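Side-chain contact in AbyA5 (Verrucosispora maris, PDB 4YWF), which catalyses the elimination of acetate in spirotetronate biosynthesis, acting as an esterase-like lyase of the alpha/beta-hydrolase superfamily: residues Y298-R303 against A310-L315. The protein carries 4 engineered substitutions. Residues are numbered along the deposited sequence; the frame is centred on the assembly and turned at random.
Engineered in segment 310-315: M314 (natural residue Leu).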
loop_
_atom_site.group_PDB
_atom_site.type_symbol
_atom_site.label_atom_id
_atom_site.label_comp_id
_atom_site.label_asym_id
_atom_site.label_seq_id
_atom_site.Cartn_x
_atom_site.Cartn_y
_atom_site.Cartn_z
ATOM N N TYR A 298 4.515 -6.716 -12.035
ATOM C CA TYR A 298 3.767 -5.491 -12.104
ATOM C C TYR A 298 2.421 -5.652 -12.815
ATOM O O TYR A 298 2.314 -6.052 -14.004
ATOM C CB TYR A 298 4.674 -4.460 -12.815
ATOM C CG TYR A 298 4.192 -3.050 -12.915
ATOM C CD1 TYR A 298 3.078 -2.705 -13.675
ATOM C CD2 TYR A 298 4.882 -2.037 -12.278
ATOM C CE1 TYR A 298 2.666 -1.384 -13.774
ATOM C CE2 TYR A 298 4.481 -0.733 -12.326
ATOM C CZ TYR A 298 3.371 -0.398 -13.066
ATOM O OH TYR A 298 3.015 0.936 -13.131
ATOM N N VAL A 299 1.385 -5.307 -12.129
ATOM C CA VAL A 299 0.043 -5.288 -12.721
ATOM C C VAL A 299 -0.240 -3.863 -13.202
ATOM O O VAL A 299 -0.371 -2.937 -12.400
ATOM C CB VAL A 299 -1.074 -5.682 -11.755
ATOM C CG1 VAL A 299 -2.424 -5.587 -12.511
ATOM C CG2 VAL A 299 -0.891 -7.084 -11.182
ATOM N N ALA A 300 -0.399 -3.719 -14.515
ATOM C CA ALA A 300 -0.689 -2.451 -15.113
ATOM C C ALA A 300 -2.213 -2.375 -15.476
ATOM O O ALA A 300 -2.849 -3.367 -15.819
ATOM C CB ALA A 300 0.155 -2.248 -16.344
ATOM N N SER A 301 -2.760 -1.182 -15.338
ATOM C CA SER A 301 -4.179 -0.847 -15.665
ATOM C C SER A 301 -4.156 -0.061 -16.966
ATOM O O SER A 301 -3.594 1.022 -16.993
ATOM C CB SER A 301 -4.770 -0.024 -14.543
ATOM O OG SER A 301 -4.887 -0.867 -13.385
ATOM N N GLY A 302 -4.720 -0.623 -18.035
ATOM C CA GLY A 302 -4.583 -0.093 -19.401
ATOM C C GLY A 302 -5.051 1.327 -19.545
ATOM O O GLY A 302 -4.514 2.088 -20.326
ATOM N N ARG A 303 -6.035 1.715 -18.758
ATOM C CA ARG A 303 -6.569 3.059 -18.878
ATOM C C ARG A 303 -6.337 3.795 -17.595
ATOM O O ARG A 303 -7.196 4.528 -17.118
ATOM C CB ARG A 303 -8.053 2.970 -19.265
ATOM C CG ARG A 303 -8.255 1.917 -20.393
ATOM C CD ARG A 303 -9.531 2.088 -21.235
ATOM N NE ARG A 303 -10.593 2.413 -20.326
ATOM C CZ ARG A 303 -11.249 1.536 -19.577
ATOM N NH1 ARG A 303 -10.990 0.236 -19.650
ATOM N NH2 ARG A 303 -12.158 1.974 -18.740
ATOM N N ALA A 310 3.901 5.382 -20.164
ATOM C CA ALA A 310 5.359 5.392 -20.279
ATOM C C ALA A 310 6.052 4.770 -19.068
ATOM O O ALA A 310 7.224 4.447 -19.140
ATOM C CB ALA A 310 5.866 6.836 -20.472
ATOM N N ASP A 311 5.380 4.659 -17.930
ATOM C CA ASP A 311 6.082 4.166 -16.742
ATOM C C ASP A 311 6.191 2.610 -16.809
ATOM O O ASP A 311 7.296 2.089 -16.830
ATOM C CB ASP A 311 5.462 4.770 -15.499
ATOM C CG ASP A 311 6.013 6.131 -15.176
ATOM O OD1 ASP A 311 7.090 6.541 -15.685
ATOM O OD2 ASP A 311 5.430 6.789 -14.337
ATOM N N PRO A 312 5.096 1.873 -16.932
ATOM C CA PRO A 312 5.357 0.444 -17.172
ATOM C C PRO A 312 6.180 0.058 -18.441
ATOM O O PRO A 312 6.872 -0.939 -18.399
ATOM C CB PRO A 312 3.994 -0.180 -17.237
ATOM C CG PRO A 312 2.975 0.898 -17.205
ATOM C CD PRO A 312 3.665 2.216 -16.909
ATOM N N ALA A 313 6.050 0.842 -19.530
ATOM C CA ALA A 313 6.853 0.735 -20.763
ATOM C C ALA A 313 8.328 0.809 -20.434
ATOM O O ALA A 313 9.116 0.053 -20.955
ATOM C CB ALA A 313 6.498 1.875 -21.771
HETATM N N MSE A 314 8.666 1.733 -19.535
HETATM C CA MSE A 314 10.020 1.927 -19.086
HETATM C C MSE A 314 10.500 0.727 -18.305
HETATM O O MSE A 314 11.672 0.291 -18.459
HETATM C CB MSE A 314 10.168 3.245 -18.367
HETATM C CG MSE A 314 11.651 3.440 -18.145
HETATM SE SE MSE A 314 12.025 5.006 -17.011
HETATM C CE MSE A 314 13.958 4.785 -16.679
ATOM N N LEU A 315 9.647 0.148 -17.475
ATOM C CA LEU A 315 10.066 -1.032 -16.735
ATOM C C LEU A 315 10.285 -2.219 -17.653
ATOM O O LEU A 315 11.257 -2.967 -17.455
ATOM C CB LEU A 315 9.074 -1.430 -15.659
ATOM C CG LEU A 315 8.995 -0.417 -14.522
ATOM C CD1 LEU A 315 7.942 -0.854 -13.532
ATOM C CD2 LEU A 315 10.353 -0.267 -13.873
#
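Strand 296-301 and helix 310-318 are the first two elements of a beta-alpha-beta unit that strand 322-327 completes, and they meet where the ring of Y298 packs against P312 and L315. The axes of 298-301 and 310-315 run 149° apart, roughly antiparallel, with a closest approach of 9.8 Å, and side chains span the separation. Y298 contributes the largest share: with CG anti to the backbone N (chi1 -175°), its ring extends from the strand to the helix. P312 and L315 approach the same, helix-facing side of the ring plane, and P312 CB lies 3.9 Å from Y298 CE1. Near CD2 and CE2, L315 CD1 comes to 3.5 Å from Y298 CD2, the closest approach of the interface. Both reach the ring obliquely, while the leucine side chain as a whole crosses the tyrosine at about a right angle. The CB of A300 lies in the ring plane at its edge and touches P312 CG at 4.3 Å. No hydrogen bond links the segments; the contact is purely apolar. The hydroxyl of Y298, passing P312 CD at 4.0 Å, bonds to the carbonyl of A241, while the carboxylate of D311 takes backbone N-H groups of V243, A244 and F246. Polar ends thus tie strand and helix separately to the 241-246 region. Such apolar packing of a helix on the strand before it, itself parallel to its sheet neighbours, characterises beta-alpha-beta crossovers of the alpha/beta-hydrolase fold.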